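Local coordinates for COPII coat assembly protein SEC16 (Saccharomyces cerevisiae, PDB 3MZK), which helps initiate assembly of the COPII coat that forms transport vesicles and selects cargo at the endoplasmic reticulum, and also takes part in autophagy, at residues K77-T81 with K109-K113; A146-D150 with K176-I181; I235-Y239 with E283-F287; T379-S383 with L403-A407. All coordinates share one frame; numbering follows the deposited sequence.

Contact 1. Residues K77-T81 with K109-K113; sequences KKDLT and KLNDK
Leu80 and Leu110 meet through their isobutyl ends, CG of Leu80 lying 3.8 Å from CD2 of Leu110 as the two branches cross at a slant. Both leucines set CG anti to the backbone N (chi1 180° for Leu80, 177° for Leu110), which sets each branched end against the other; CD2 of Leu80 is about equally near both methyls of Leu110. Tyr341 of helix 330-344 packs on both leucines and on Lys77, so a third helix, distant in sequence, completes this apolar patch. The first turn of helix 77-94 thus meets the last turn of helix 101-111 in an all-helical region, consistent with the ancestral coatomer element (ACE1) fold, in which later helices return to pack against earlier ones. Lys77 stretches its chain past the patch, placing NZ 3.2 Å from Leu110 O at the carbonyl end of helix 101-111. NZ of Lys77 also lies 4.2 Å from OD1 of Asp112, too far for a salt bridge; this carboxylate and the helix end would probably favour a protonated lysine. On the other flank, CG2 of Thr81 rests against the amide oxygen OD1 of Asn111. The threonine hydroxyl turns back into its own helix: OG1 donates to Lys77 O at 2.7 Å, and Thr81 N grips the same carbonyl. Asp112 then leaves the helix with positive phi.

Contact 2. Residues A146-D150 with K176-I181; sequences AYRLD and KRDYAI
Leu149 and Asp178 are joined by the hydrogen bond that crosses directly between the two segments, backbone N to carboxylate OD2, 2.7 Å long and nearly straight at 165°. Followed outward, Asp178 has its CB against CD1 of Leu149 (3.4 Å) and its CG beside CA of Arg148. OD2 takes the Leu149 N-H on its anti side, slightly out of the carboxylate plane, and also bonds Tyr201 OH of the second subunit. OD1 turns to its own helix, where Ala180 N gives a weak capping bond, and to a water that bridges it to Tyr147 O. Were Asp178 an alanine, Leu149 N and that tyrosine hydroxyl would probably lose their shared acceptor, and helix 179-187 the weak capping bond at Ala180 N. Leu149 CD1 also reaches CB of Lys176, 3.6 Å away, the two side chains crossing at about a right angle. Tyr147 sets its CB 3.3 Å from Lys176 O, and a second water links Tyr147 N to Arg177 O. Past the tyrosine ring, Arg177 curls so that NE donates to Tyr179 OH, while NH2 bonds Gly205 O. Arg148 runs outward to Tyr201 O of the second subunit. Arg177, with positive phi, closes helix 166-175 in a Schellman motif and Asp178 N-caps the next helix, a C-cap followed directly by an N-cap, here part of the interface between two copies of Sec16.

Contact 3. Residues I235-Y239 with E283-F287; sequences IKSFY and EFGIF
The Phe287 ring sits between two aromatic neighbours: CD1 of Phe238 stands 4.1 Å above the centre of one Phe287 face, and Tyr239 lies at its edge. Both pairs are T-shaped. Phe238 turns its edge to Phe287, with centroids 5.4 Å apart and planes at 63°; Phe287 in turn presents its own edge to the face of Tyr239, at a similar tilt and with centroids 5.6 Å apart. CG of Phe287 is anti to its backbone N (chi1 163°), which carries the ring across to helix 231-240 and between these partners. CE1 of Phe238 also approaches CE2 of Phe284 at 4.2 Å. The Tyr239 side chain slides past Phe287 in the opposite direction, bringing OH to the methyl CG2 of Ile286 (3.4 Å). The two helical segments run nearly parallel, 15° apart with axes 10.0 Å from each other, a stacking consistent with the helical solenoid of an ACE1-type fold. Helix 242-250 closes over Phe238 and Phe287, and Trp252 and Val256 pack on Phe284. Ile235 fills the other end: its CD1 lies 3.5 Å from CB of Phe284 and touches CB of Glu283, while CG2 faces CB of Phe287, 4.0 Å away. With an alanine at Ile235, the loss of CG1, CG2 and CD1 would probably open a gap beside Glu283 and Phe284 and leave Phe287 less firmly held.

Contact 4. Residues T379-S383 with L403-A407; sequences TDYLS and LSEVA
Thr379 and Ala407 mark the closest backbone approach, CA to CA 6.0 Å, between two helical segments that run antiparallel at 158°, their axes 10.6 Å apart. At this end CB of Thr379 lies 4.3 Å from CB of Ala407, and CG2 of Thr379 lies near CG1 of Val406. One turn away, Leu403 spans the interface. With chi1 at -179° its side chain swings opposite its own N and lays both methyls on helix 372-387. CD1 of Leu403 rests 4.0 Å from CA of Thr379 and also touches CB of Leu382. CD2 of Leu403 lies 3.8 Å from the hydroxyl OG of Ser383. That hydroxyl is engaged within its own helix, donating to Thr379 O at 2.9 Å; Ser383 N reaches the same oxygen from the opposite face of the carbonyl plane. The Thr379 hydroxyl likewise bonds Thr376 O, one turn back. Helix 356-368 packs against both helices, Ile360 touching Leu382 and Val406, so 372-387 and 394-409 form an antiparallel hairpin near the end of the modelled chain. Across the interface, then, cohesion comes from contacts between aliphatic carbons, and carbonyls of their own helix engage the serine and threonine hydroxyls, which probably lets these border an apolar interface.

The four contacts follow one another along the chain, each closing before the next opens. In space the order differs: contact 2 lies at one end, contact 3 comes next with its centre about 32 Å away, and contact 1 is about 33 Å from contact 3 and 54 Å from contact 2, so the line bends. Contact 4 ends the series, 71 Å from contact 2 between centres. Contact 1, first in sequence, sits about 27 Å, centre to centre, from contact 4, last in sequence, consistent with an ACE1 chain that folds back. Residues 176-181 and all of contacts 3 and 4 belong to the Sec23-binding domain, contact 1 to the Sec16 mid-region; contact 2 also meets the second subunit.

Contact 1. Residues K77-T81 with K109-K113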
loop_
_atom_site.group_PDB
_atom_site.type_symbol
_atom_site.label_atom_id
_atom_site.label_comp_id
_atom_site.label_asym_id
_atom_site.label_seq_id
_atom_site.Cartn_x
_atom_site.Cartn_y
_atom_site.Cartn_z
ATOM N N LYS B 77 21.781 30.992 -5.770
ATOM C CA LYS B 77 22.166 29.652 -6.195
ATOM C C LYS B 77 23.151 29.700 -7.364
ATOM O O LYS B 77 23.735 28.683 -7.736
ATOM C CB LYS B 77 20.919 28.855 -6.573
ATOM C CG LYS B 77 21.157 27.383 -6.841
ATOM C CD LYS B 77 19.827 26.660 -6.999
ATOM C CE LYS B 77 20.015 25.251 -7.520
ATOM N NZ LYS B 77 18.713 24.548 -7.698
ATOM N N LYS B 78 23.330 30.888 -7.934
ATOM C CA LYS B 78 24.290 31.101 -9.016
ATOM C C LYS B 78 25.704 30.844 -8.556
ATOM O O LYS B 78 26.338 29.868 -8.955
ATOM C CB LYS B 78 24.203 32.543 -9.528
ATOM N N ASP B 79 26.186 31.751 -7.717
ATOM C CA ASP B 79 27.547 31.718 -7.218
ATOM C C ASP B 79 27.957 30.301 -6.846
ATOM O O ASP B 79 29.078 29.876 -7.125
ATOM C CB ASP B 79 27.670 32.642 -6.007
ATOM C CG ASP B 79 26.841 33.906 -6.155
ATOM O OD1 ASP B 79 26.790 34.459 -7.274
ATOM O OD2 ASP B 79 26.229 34.339 -5.155
ATOM N N LEU B 80 27.040 29.565 -6.229
ATOM C CA LEU B 80 27.360 28.232 -5.740
ATOM C C LEU B 80 27.581 27.235 -6.872
ATOM O O LEU B 80 28.606 26.554 -6.911
ATOM C CB LEU B 80 26.279 27.728 -4.785
ATOM C CG LEU B 80 26.525 26.331 -4.217
ATOM C CD1 LEU B 80 27.912 26.234 -3.621
ATOM C CD2 LEU B 80 25.473 25.980 -3.187
ATOM N N THR B 81 26.625 27.150 -7.791
ATOM C CA THR B 81 26.735 26.218 -8.908
ATOM C C THR B 81 28.007 26.462 -9.712
ATOM O O THR B 81 28.667 25.518 -10.143
ATOM C CB THR B 81 25.520 26.288 -9.859
ATOM O OG1 THR B 81 24.313 26.452 -9.103
ATOM C CG2 THR B 81 25.424 25.007 -10.680
ATOM N N LYS B 109 22.887 16.797 -7.478
ATOM C CA LYS B 109 21.733 16.973 -6.613
ATOM C C LYS B 109 21.442 18.451 -6.412
ATOM O O LYS B 109 20.314 18.847 -6.126
ATOM C CB LYS B 109 21.964 16.274 -5.276
ATOM C CG LYS B 109 22.235 14.781 -5.409
ATOM C CD LYS B 109 22.512 14.134 -4.057
ATOM C CE LYS B 109 21.257 13.546 -3.434
ATOM N NZ LYS B 109 20.240 14.574 -3.091
ATOM N N LEU B 110 22.468 19.270 -6.580
ATOM C CA LEU B 110 22.310 20.707 -6.442
ATOM C C LEU B 110 21.583 21.289 -7.652
ATOM O O LEU B 110 20.984 22.357 -7.570
ATOM C CB LEU B 110 23.679 21.369 -6.266
ATOM C CG LEU B 110 23.695 22.894 -6.188
ATOM C CD1 LEU B 110 22.913 23.372 -4.981
ATOM C CD2 LEU B 110 25.121 23.401 -6.141
ATOM N N ASN B 111 21.625 20.569 -8.769
ATOM C CA ASN B 111 21.139 21.091 -10.044
ATOM C C ASN B 111 19.722 20.670 -10.411
ATOM O O ASN B 111 19.076 21.306 -11.246
ATOM C CB ASN B 111 22.069 20.652 -11.180
ATOM C CG ASN B 111 23.476 21.194 -11.032
ATOM O OD1 ASN B 111 23.694 22.225 -10.398
ATOM N ND2 ASN B 111 24.441 20.501 -11.630
ATOM N N ASP B 112 19.265 19.580 -9.803
ATOM C CA ASP B 112 18.088 18.862 -10.276
ATOM C C ASP B 112 18.355 18.308 -11.674
ATOM O O ASP B 112 17.436 17.877 -12.371
ATOM C CB ASP B 112 16.837 19.743 -10.255
ATOM C CG ASP B 112 16.382 20.073 -8.847
ATOM O OD1 ASP B 112 17.186 20.646 -8.081
ATOM O OD2 ASP B 112 15.226 19.747 -8.503
ATOM N N LYS B 113 19.625 18.336 -12.071
ATOM C CA LYS B 113 20.086 17.668 -13.281
ATOM C C LYS B 113 20.479 16.241 -12.927
ATOM O O LYS B 113 21.488 15.720 -13.406
ATOM C CB LYS B 113 21.286 18.400 -13.879
ATOM C CG LYS B 113 20.941 19.713 -14.564
ATOM C CD LYS B 113 22.195 20.450 -15.014
ATOM C CE LYS B 113 23.028 19.612 -15.971
ATOM N NZ LYS B 113 24.292 20.306 -16.346
#

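Contact 2. Residues A146-D150 with K176-I181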
loop_
_atom_site.group_PDB
_atom_site.type_symbol
_atom_site.label_atom_id
_atom_site.label_comp_id
_atom_site.label_asym_id
_atom_site.label_seq_id
_atom_site.Cartn_x
_atom_site.Cartn_y
_atom_site.Cartn_z
ATOM N N ALA B 146 20.040 -28.503 -18.297
ATOM C CA ALA B 146 19.279 -28.191 -17.097
ATOM C C ALA B 146 18.191 -29.236 -16.887
ATOM O O ALA B 146 18.081 -30.193 -17.654
ATOM C CB ALA B 146 18.670 -26.811 -17.208
ATOM N N TYR B 147 17.382 -29.047 -15.851
ATOM C CA TYR B 147 16.319 -29.995 -15.563
ATOM C C TYR B 147 14.943 -29.350 -15.547
ATOM O O TYR B 147 14.807 -28.139 -15.392
ATOM C CB TYR B 147 16.609 -30.747 -14.268
ATOM C CG TYR B 147 17.882 -31.543 -14.371
ATOM C CD1 TYR B 147 17.861 -32.869 -14.775
ATOM C CD2 TYR B 147 19.112 -30.957 -14.105
ATOM C CE1 TYR B 147 19.025 -33.599 -14.887
ATOM C CE2 TYR B 147 20.283 -31.678 -14.214
ATOM C CZ TYR B 147 20.234 -33.001 -14.605
ATOM O OH TYR B 147 21.398 -33.728 -14.716
ATOM N N ARG B 148 13.929 -30.187 -15.718
ATOM C CA ARG B 148 12.560 -29.738 -15.877
ATOM C C ARG B 148 11.621 -30.871 -15.489
ATOM O O ARG B 148 11.833 -32.018 -15.876
ATOM C CB ARG B 148 12.322 -29.344 -17.330
ATOM C CG ARG B 148 10.895 -28.993 -17.658
ATOM C CD ARG B 148 10.708 -28.840 -19.150
ATOM N NE ARG B 148 9.394 -28.290 -19.453
ATOM C CZ ARG B 148 9.164 -27.006 -19.706
ATOM N NH1 ARG B 148 10.166 -26.141 -19.706
ATOM N NH2 ARG B 148 7.934 -26.590 -19.968
ATOM N N LEU B 149 10.590 -30.546 -14.719
ATOM C CA LEU B 149 9.626 -31.545 -14.268
ATOM C C LEU B 149 8.935 -32.253 -15.431
ATOM O O LEU B 149 8.485 -31.612 -16.376
ATOM C CB LEU B 149 8.580 -30.899 -13.358
ATOM C CG LEU B 149 8.789 -31.070 -11.855
ATOM C CD1 LEU B 149 10.203 -30.697 -11.436
ATOM C CD2 LEU B 149 7.763 -30.263 -11.092
ATOM N N ASP B 150 8.863 -33.579 -15.355
ATOM C CA ASP B 150 8.114 -34.364 -16.335
ATOM C C ASP B 150 6.624 -34.337 -16.009
ATOM O O ASP B 150 6.214 -33.739 -15.013
ATOM C CB ASP B 150 8.623 -35.811 -16.397
ATOM C CG ASP B 150 8.540 -36.528 -15.055
ATOM O OD1 ASP B 150 7.861 -36.027 -14.134
ATOM O OD2 ASP B 150 9.155 -37.608 -14.924
ATOM N N LYS B 176 14.227 -32.013 -7.967
ATOM C CA LYS B 176 14.309 -32.374 -9.377
ATOM C C LYS B 176 15.050 -31.286 -10.140
ATOM O O LYS B 176 15.168 -31.337 -11.366
ATOM C CB LYS B 176 12.912 -32.581 -9.961
ATOM C CG LYS B 176 12.141 -33.736 -9.331
ATOM C CD LYS B 176 12.844 -35.062 -9.569
ATOM C CE LYS B 176 12.090 -36.212 -8.929
ATOM N NZ LYS B 176 12.753 -37.525 -9.182
ATOM N N ARG B 177 15.541 -30.301 -9.393
ATOM C CA ARG B 177 16.338 -29.206 -9.937
ATOM C C ARG B 177 15.609 -28.392 -10.997
ATOM O O ARG B 177 16.229 -27.873 -11.921
ATOM C CB ARG B 177 17.672 -29.721 -10.487
ATOM C CG ARG B 177 18.543 -30.436 -9.461
ATOM C CD ARG B 177 19.987 -30.535 -9.936
ATOM N NE ARG B 177 20.592 -29.211 -10.068
ATOM C CZ ARG B 177 21.832 -28.985 -10.494
ATOM N NH1 ARG B 177 22.613 -29.999 -10.839
ATOM N NH2 ARG B 177 22.288 -27.742 -10.580
ATOM N N ASP B 178 14.294 -28.272 -10.860
ATOM C CA ASP B 178 13.518 -27.424 -11.759
ATOM C C ASP B 178 13.284 -26.074 -11.104
ATOM O O ASP B 178 12.299 -25.873 -10.397
ATOM C CB ASP B 178 12.182 -28.073 -12.111
ATOM C CG ASP B 178 11.448 -27.327 -13.205
ATOM O OD1 ASP B 178 11.622 -26.094 -13.313
ATOM O OD2 ASP B 178 10.698 -27.977 -13.963
ATOM N N TYR B 179 14.197 -25.144 -11.350
ATOM C CA TYR B 179 14.205 -23.885 -10.621
ATOM C C TYR B 179 13.155 -22.900 -11.119
ATOM O O TYR B 179 12.892 -21.889 -10.474
ATOM C CB TYR B 179 15.602 -23.262 -10.646
ATOM C CG TYR B 179 16.665 -24.165 -10.056
ATOM C CD1 TYR B 179 16.758 -24.356 -8.684
ATOM C CD2 TYR B 179 17.573 -24.826 -10.872
ATOM C CE1 TYR B 179 17.728 -25.183 -8.141
ATOM C CE2 TYR B 179 18.543 -25.654 -10.340
ATOM C CZ TYR B 179 18.617 -25.829 -8.974
ATOM O OH TYR B 179 19.582 -26.652 -8.441
ATOM N N ALA B 180 12.552 -23.199 -12.262
ATOM C CA ALA B 180 11.500 -22.348 -12.795
ATOM C C ALA B 180 10.265 -22.415 -11.900
ATOM O O ALA B 180 9.844 -21.406 -11.343
ATOM C CB ALA B 180 11.157 -22.745 -14.225
ATOM N N ILE B 181 9.694 -23.609 -11.760
ATOM C CA ILE B 181 8.524 -23.794 -10.906
ATOM C C ILE B 181 8.896 -23.547 -9.463
ATOM O O ILE B 181 8.064 -23.125 -8.664
ATOM C CB ILE B 181 7.950 -25.219 -11.004
ATOM C CG1 ILE B 181 8.759 -26.044 -11.994
ATOM C CG2 ILE B 181 6.469 -25.193 -11.390
ATOM C CD1 ILE B 181 8.146 -27.375 -12.282
HETATM O O HOH W 1 17.519 -26.716 -14.172
HETATM O O HOH W 2 13.618 -25.679 -15.275
#

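Contact 3. Residues I235-Y239 with E283-F287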
loop_
_atom_site.group_PDB
_atom_site.type_symbol
_atom_site.label_atom_id
_atom_site.label_comp_id
_atom_site.label_asym_id
_atom_site.label_seq_id
_atom_site.Cartn_x
_atom_site.Cartn_y
_atom_site.Cartn_z
ATOM N N ILE B 235 22.924 -8.524 2.093
ATOM C CA ILE B 235 24.113 -7.829 2.581
ATOM C C ILE B 235 24.652 -8.439 3.874
ATOM O O ILE B 235 25.863 -8.499 4.078
ATOM C CB ILE B 235 23.844 -6.325 2.783
ATOM C CG1 ILE B 235 23.413 -5.687 1.464
ATOM C CG2 ILE B 235 25.078 -5.624 3.310
ATOM C CD1 ILE B 235 23.133 -4.214 1.568
ATOM N N LYS B 236 23.753 -8.897 4.739
ATOM C CA LYS B 236 24.163 -9.527 5.989
ATOM C C LYS B 236 25.050 -10.737 5.721
ATOM O O LYS B 236 25.826 -11.152 6.579
ATOM C CB LYS B 236 22.944 -9.936 6.823
ATOM N N SER B 237 24.933 -11.298 4.522
ATOM C CA SER B 237 25.714 -12.471 4.150
ATOM C C SER B 237 27.203 -12.145 4.046
ATOM O O SER B 237 28.053 -12.967 4.392
ATOM C CB SER B 237 25.216 -13.047 2.825
ATOM O OG SER B 237 25.617 -12.236 1.736
ATOM N N PHE B 238 27.510 -10.944 3.562
ATOM C CA PHE B 238 28.892 -10.503 3.426
ATOM C C PHE B 238 29.666 -10.673 4.731
ATOM O O PHE B 238 30.754 -11.248 4.744
ATOM C CB PHE B 238 28.948 -9.037 2.993
ATOM C CG PHE B 238 28.327 -8.768 1.651
ATOM C CD1 PHE B 238 27.982 -7.477 1.283
ATOM C CD2 PHE B 238 28.097 -9.795 0.755
ATOM C CE1 PHE B 238 27.414 -7.216 0.045
ATOM C CE2 PHE B 238 27.528 -9.542 -0.487
ATOM C CZ PHE B 238 27.186 -8.249 -0.840
ATOM N N TYR B 239 29.098 -10.172 5.824
ATOM C CA TYR B 239 29.765 -10.190 7.124
ATOM C C TYR B 239 30.367 -11.549 7.469
ATOM O O TYR B 239 31.423 -11.624 8.097
ATOM C CB TYR B 239 28.802 -9.763 8.238
ATOM C CG TYR B 239 28.349 -8.324 8.156
ATOM C CD1 TYR B 239 27.023 -8.006 7.898
ATOM C CD2 TYR B 239 29.248 -7.281 8.337
ATOM C CE1 TYR B 239 26.604 -6.691 7.825
ATOM C CE2 TYR B 239 28.839 -5.964 8.264
ATOM C CZ TYR B 239 27.517 -5.674 8.009
ATOM O OH TYR B 239 27.105 -4.362 7.935
ATOM N N GLU B 283 21.713 -0.341 4.306
ATOM C CA GLU B 283 22.332 -1.601 4.714
ATOM C C GLU B 283 23.760 -1.743 4.195
ATOM O O GLU B 283 24.654 -2.187 4.915
ATOM C CB GLU B 283 21.491 -2.783 4.238
ATOM C CG GLU B 283 20.253 -3.008 5.070
ATOM C CD GLU B 283 20.592 -3.340 6.501
ATOM O OE1 GLU B 283 21.448 -4.225 6.712
ATOM O OE2 GLU B 283 20.019 -2.711 7.415
ATOM N N PHE B 284 23.963 -1.366 2.939
ATOM C CA PHE B 284 25.263 -1.490 2.295
ATOM C C PHE B 284 26.202 -0.372 2.753
ATOM O O PHE B 284 27.418 -0.560 2.835
ATOM C CB PHE B 284 25.100 -1.463 0.771
ATOM C CG PHE B 284 26.320 -1.911 0.022
ATOM C CD1 PHE B 284 26.542 -1.490 -1.275
ATOM C CD2 PHE B 284 27.236 -2.764 0.608
ATOM C CE1 PHE B 284 27.663 -1.903 -1.972
ATOM C CE2 PHE B 284 28.356 -3.176 -0.080
ATOM C CZ PHE B 284 28.568 -2.747 -1.373
ATOM N N GLY B 285 25.631 0.794 3.045
ATOM C CA GLY B 285 26.393 1.906 3.587
ATOM C C GLY B 285 26.890 1.640 4.999
ATOM O O GLY B 285 27.826 2.283 5.467
ATOM N N ILE B 286 26.249 0.693 5.681
ATOM C CA ILE B 286 26.669 0.270 7.007
ATOM C C ILE B 286 27.836 -0.692 6.882
ATOM O O ILE B 286 28.877 -0.510 7.504
ATOM C CB ILE B 286 25.524 -0.426 7.762
ATOM C CG1 ILE B 286 24.547 0.609 8.315
ATOM C CG2 ILE B 286 26.069 -1.289 8.884
ATOM C CD1 ILE B 286 23.244 0.020 8.776
ATOM N N PHE B 287 27.654 -1.718 6.061
ATOM C CA PHE B 287 28.710 -2.681 5.796
ATOM C C PHE B 287 30.028 -1.985 5.479
ATOM O O PHE B 287 31.070 -2.333 6.030
ATOM C CB PHE B 287 28.305 -3.593 4.638
ATOM C CG PHE B 287 29.448 -4.346 4.028
ATOM C CD1 PHE B 287 29.919 -5.508 4.614
ATOM C CD2 PHE B 287 30.047 -3.898 2.863
ATOM C CE1 PHE B 287 30.969 -6.203 4.052
ATOM C CE2 PHE B 287 31.097 -4.589 2.297
ATOM C CZ PHE B 287 31.558 -5.743 2.891
#

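Contact 4. Residues T379-S383 with L403-A407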
loop_
_atom_site.group_PDB
_atom_site.type_symbol
_atom_site.label_atom_id
_atom_site.label_comp_id
_atom_site.label_asym_id
_atom_site.label_seq_id
_atom_site.Cartn_x
_atom_site.Cartn_y
_atom_site.Cartn_z
ATOM N N THR B 379 29.396 33.977 11.826
ATOM C CA THR B 379 28.998 34.178 13.215
ATOM C C THR B 379 27.625 34.849 13.301
ATOM O O THR B 379 26.786 34.464 14.116
ATOM C CB THR B 379 30.045 34.990 14.014
ATOM O OG1 THR B 379 30.057 36.352 13.568
ATOM C CG2 THR B 379 31.429 34.381 13.851
ATOM N N ASP B 380 27.392 35.841 12.451
ATOM C CA ASP B 380 26.103 36.522 12.421
ATOM C C ASP B 380 24.971 35.572 12.036
ATOM O O ASP B 380 23.976 35.451 12.758
ATOM C CB ASP B 380 26.149 37.719 11.472
ATOM C CG ASP B 380 26.813 38.931 12.101
ATOM O OD1 ASP B 380 27.366 38.807 13.216
ATOM O OD2 ASP B 380 26.786 40.011 11.478
ATOM N N TYR B 381 25.124 34.899 10.900
ATOM C CA TYR B 381 24.125 33.940 10.463
ATOM C C TYR B 381 23.899 32.873 11.524
ATOM O O TYR B 381 22.759 32.498 11.808
ATOM C CB TYR B 381 24.537 33.283 9.146
ATOM C CG TYR B 381 23.699 32.075 8.792
ATOM C CD1 TYR B 381 22.408 32.218 8.294
ATOM C CD2 TYR B 381 24.198 30.791 8.958
ATOM C CE1 TYR B 381 21.641 31.112 7.973
ATOM C CE2 TYR B 381 23.440 29.679 8.640
ATOM C CZ TYR B 381 22.162 29.846 8.149
ATOM O OH TYR B 381 21.406 28.740 7.829
ATOM N N LEU B 382 24.990 32.388 12.109
ATOM C CA LEU B 382 24.909 31.315 13.090
ATOM C C LEU B 382 24.203 31.771 14.356
ATOM O O LEU B 382 23.559 30.973 15.032
ATOM C CB LEU B 382 26.300 30.774 13.413
ATOM C CG LEU B 382 26.953 29.956 12.297
ATOM C CD1 LEU B 382 28.409 29.652 12.617
ATOM C CD2 LEU B 382 26.169 28.675 12.054
ATOM N N SER B 383 24.320 33.058 14.670
ATOM C CA SER B 383 23.636 33.617 15.828
ATOM C C SER B 383 22.133 33.406 15.714
ATOM O O SER B 383 21.513 32.803 16.587
ATOM C CB SER B 383 23.959 35.104 15.994
ATOM O OG SER B 383 25.272 35.285 16.499
ATOM N N LEU B 403 30.287 30.071 20.207
ATOM C CA LEU B 403 30.047 31.025 19.144
ATOM C C LEU B 403 30.523 32.400 19.579
ATOM O O LEU B 403 31.093 33.143 18.785
ATOM C CB LEU B 403 28.563 31.057 18.788
ATOM C CG LEU B 403 28.156 32.010 17.667
ATOM C CD1 LEU B 403 28.953 31.716 16.407
ATOM C CD2 LEU B 403 26.659 31.908 17.415
ATOM N N SER B 404 30.292 32.736 20.844
ATOM C CA SER B 404 30.778 34.000 21.396
ATOM C C SER B 404 32.298 34.102 21.323
ATOM O O SER B 404 32.838 35.141 20.935
ATOM C CB SER B 404 30.321 34.178 22.844
ATOM O OG SER B 404 28.944 34.494 22.899
ATOM N N GLU B 405 32.980 33.023 21.696
ATOM C CA GLU B 405 34.434 33.003 21.706
ATOM C C GLU B 405 34.988 33.315 20.321
ATOM O O GLU B 405 35.861 34.168 20.173
ATOM C CB GLU B 405 34.956 31.649 22.191
ATOM C CG GLU B 405 36.461 31.614 22.425
ATOM C CD GLU B 405 36.897 32.564 23.525
ATOM O OE1 GLU B 405 36.020 33.065 24.261
ATOM O OE2 GLU B 405 38.117 32.815 23.655
ATOM N N VAL B 406 34.474 32.620 19.310
ATOM C CA VAL B 406 34.911 32.840 17.939
ATOM C C VAL B 406 34.559 34.252 17.493
ATOM O O VAL B 406 35.369 34.941 16.874
ATOM C CB VAL B 406 34.278 31.834 16.979
ATOM C CG1 VAL B 406 34.735 32.108 15.559
ATOM C CG2 VAL B 406 34.630 30.417 17.398
ATOM N N ALA B 407 33.345 34.681 17.815
ATOM C CA ALA B 407 32.900 36.017 17.449
ATOM C C ALA B 407 33.830 37.065 18.051
ATOM O O ALA B 407 34.249 37.990 17.364
ATOM C CB ALA B 407 31.468 36.246 17.892
#